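Local structure of pyridine synthase TbtD (Thermobispora bispora, 5WA4) at residues Trp11-Asp16 and Ile123-Glu128. The protein probably catalyses the formal [4+2] aza-cycloaddition that forms the central pyridine ring of the thiopeptide antibiotic thiomuracin, guided by the substrate's leader peptide. Numbering follows the deposited sequence.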
loop_
_atom_site.group_PDB
_atom_site.type_symbol
_atom_site.label_atom_id
_atom_site.label_comp_id
_atom_site.label_asym_id
_atom_site.label_seq_id
_atom_site.Cartn_x
_atom_site.Cartn_y
_atom_site.Cartn_z
ATOM N N TRP E 11 -33.689 15.595 -25.438
ATOM C CA TRP E 11 -32.981 16.109 -26.599
ATOM C C TRP E 11 -31.817 17.012 -26.186
ATOM O O TRP E 11 -31.874 17.694 -25.155
ATOM C CB TRP E 11 -33.942 16.869 -27.510
ATOM C CG TRP E 11 -35.082 16.036 -28.010
ATOM C CD1 TRP E 11 -36.373 16.034 -27.548
ATOM C CD2 TRP E 11 -35.033 15.062 -29.064
ATOM N NE1 TRP E 11 -37.128 15.128 -28.259
ATOM C CE2 TRP E 11 -36.329 14.521 -29.195
ATOM C CE3 TRP E 11 -34.019 14.597 -29.909
ATOM C CZ2 TRP E 11 -36.633 13.544 -30.138
ATOM C CZ3 TRP E 11 -34.325 13.626 -30.841
ATOM C CH2 TRP E 11 -35.621 13.109 -30.948
ATOM N N ARG E 12 -30.768 17.024 -27.003
ATOM C CA ARG E 12 -29.552 17.758 -26.673
ATOM C C ARG E 12 -29.246 18.898 -27.637
ATOM O O ARG E 12 -29.419 18.775 -28.849
ATOM C CB ARG E 12 -28.363 16.806 -26.628
ATOM C CG ARG E 12 -28.449 15.776 -25.536
ATOM C CD ARG E 12 -27.228 14.886 -25.542
ATOM N NE ARG E 12 -27.226 13.974 -26.679
ATOM C CZ ARG E 12 -26.197 13.199 -26.991
ATOM N NH1 ARG E 12 -25.099 13.237 -26.245
ATOM N NH2 ARG E 12 -26.262 12.388 -28.038
ATOM N N PHE E 13 -28.772 20.008 -27.081
ATOM C CA PHE E 13 -28.311 21.121 -27.893
ATOM C C PHE E 13 -26.943 21.592 -27.421
ATOM O O PHE E 13 -26.666 21.604 -26.219
ATOM C CB PHE E 13 -29.322 22.268 -27.848
ATOM C CG PHE E 13 -30.536 22.033 -28.708
ATOM C CD1 PHE E 13 -30.467 22.195 -30.082
ATOM C CD2 PHE E 13 -31.738 21.634 -28.146
ATOM C CE1 PHE E 13 -31.579 21.970 -30.880
ATOM C CE2 PHE E 13 -32.852 21.412 -28.940
ATOM C CZ PHE E 13 -32.770 21.576 -30.307
ATOM N N ARG E 14 -26.089 21.964 -28.372
ATOM C CA ARG E 14 -24.788 22.529 -28.055
ATOM C C ARG E 14 -24.680 24.008 -28.484
ATOM O O ARG E 14 -24.757 24.316 -29.674
ATOM C CB ARG E 14 -23.677 21.720 -28.721
ATOM C CG ARG E 14 -22.294 22.125 -28.217
ATOM C CD ARG E 14 -21.129 21.642 -29.058
ATOM N NE ARG E 14 -19.913 22.357 -28.669
ATOM C CZ ARG E 14 -18.999 21.901 -27.815
ATOM N NH1 ARG E 14 -19.149 20.708 -27.249
ATOM N NH2 ARG E 14 -17.931 22.633 -27.526
ATOM N N VAL E 15 -24.489 24.908 -27.517
ATOM C CA VAL E 15 -24.263 26.331 -27.787
ATOM C C VAL E 15 -22.834 26.795 -27.466
ATOM O O VAL E 15 -22.524 27.047 -26.302
ATOM C CB VAL E 15 -25.215 27.208 -26.951
ATOM C CG1 VAL E 15 -25.105 28.670 -27.368
ATOM C CG2 VAL E 15 -26.636 26.692 -27.053
ATOM N N ASP E 16 -21.977 26.934 -28.477
ATOM C CA ASP E 16 -20.600 27.408 -28.263
ATOM C C ASP E 16 -20.507 28.915 -27.981
ATOM O O ASP E 16 -21.095 29.734 -28.688
ATOM C CB ASP E 16 -19.723 27.071 -29.474
ATOM C CG ASP E 16 -19.532 25.575 -29.664
ATOM O OD1 ASP E 16 -20.390 24.932 -30.313
ATOM O OD2 ASP E 16 -18.515 25.046 -29.181
ATOM N N ILE E 123 -24.685 27.055 -33.057
ATOM C CA ILE E 123 -25.652 26.200 -32.367
ATOM C C ILE E 123 -25.766 24.871 -33.080
ATOM O O ILE E 123 -26.095 24.825 -34.260
ATOM C CB ILE E 123 -27.056 26.839 -32.299
ATOM C CG1 ILE E 123 -27.083 27.952 -31.254
ATOM C CG2 ILE E 123 -28.102 25.787 -31.982
ATOM C CD1 ILE E 123 -28.410 28.682 -31.164
ATOM N N HIS E 124 -25.492 23.785 -32.367
ATOM C CA HIS E 124 -25.606 22.458 -32.956
ATOM C C HIS E 124 -26.650 21.647 -32.196
ATOM O O HIS E 124 -26.656 21.618 -30.961
ATOM C CB HIS E 124 -24.258 21.742 -32.944
ATOM C CG HIS E 124 -23.145 22.536 -33.545
ATOM N ND1 HIS E 124 -22.773 22.413 -34.869
ATOM C CD2 HIS E 124 -22.327 23.472 -33.007
ATOM C CE1 HIS E 124 -21.768 23.235 -35.118
ATOM N NE2 HIS E 124 -21.478 23.890 -34.006
ATOM N N ALA E 125 -27.553 21.022 -32.942
ATOM C CA ALA E 125 -28.511 20.094 -32.370
ATOM C C ALA E 125 -27.825 18.736 -32.306
ATOM O O ALA E 125 -27.283 18.273 -33.316
ATOM C CB ALA E 125 -29.784 20.039 -33.202
ATOM N N GLU E 126 -27.818 18.117 -31.123
ATOM C CA GLU E 126 -26.984 16.937 -30.884
ATOM C C GLU E 126 -27.801 15.652 -30.782
ATOM O O GLU E 126 -27.247 14.557 -30.656
ATOM C CB GLU E 126 -26.117 17.122 -29.618
ATOM C CG GLU E 126 -24.867 18.023 -29.811
ATOM C CD GLU E 126 -23.933 18.048 -28.602
ATOM O OE1 GLU E 126 -24.370 17.711 -27.484
ATOM O OE2 GLU E 126 -22.748 18.391 -28.769
ATOM N N GLY E 127 -29.118 15.775 -30.863
ATOM C CA GLY E 127 -29.962 14.597 -30.836
ATOM C C GLY E 127 -30.148 14.147 -29.410
ATOM O O GLY E 127 -29.820 14.867 -28.481
ATOM N N GLU E 128 -30.636 12.930 -29.238
ATOM C CA GLU E 128 -31.125 12.478 -27.947
ATOM C C GLU E 128 -30.180 11.587 -27.141
ATOM O O GLU E 128 -29.374 10.849 -27.703
ATOM C CB GLU E 128 -32.425 11.733 -28.178
ATOM C CG GLU E 128 -32.266 10.664 -29.230
ATOM C CD GLU E 128 -33.562 9.977 -29.547
ATOM O OE1 GLU E 128 -33.895 8.993 -28.858
ATOM O OE2 GLU E 128 -34.244 10.427 -30.490
#
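Arg-12 faces two residues of its antiparallel partner strand, Glu-126 and Gly-127, and so marks a beta bulge between residues 11-16 and 123-128. Its carbonyl O takes the N-H of Glu-126 (2.9 Å, nearly straight at 168°), while its own N gives a more bent bond to Gly-127 O. The near-zero psi of Glu-126 (-3°) and the positive phi of Gly-127 accommodate the extra residue. The Arg-12 chain bends at chi3, bringing NE to the same Gly-127 O at 3.3 Å, close to the guanidinium plane; one carbonyl thus receives two donors from one residue. Glu-126 lays CB against Arg-12 CB (3.8 Å) and stretches across to Arg-14, where OE2 lies 3.5 Å from Arg-14 CB.

Arg-14 restores regular pairing: its N and O bond to His-124 O and N at 2.7 and 2.8 Å. With CG anti to the backbone N, its extended chain carries the guanidinium to Asp-16 for a side-on grip: Arg-14 NE bonds to Asp-16 OD1, and Arg-14 NH2 makes a salt bridge to Asp-16 OD2 at 3.0 Å. Arg-51 O also accepts from NH2, and Ser-118 holds Asp-16 OD1.

On the other face, Phe-13 CE1 meets Ala-125 CB at 3.5 Å, and this apolar side packs on helix 64-85 through Ile-75, Val-79 and the Arg-72 side chain. Strand 123-128 is an edge strand of this chain's four-stranded antiparallel sheet; strand 55-62 pairs with 9-16 on the latter's other side.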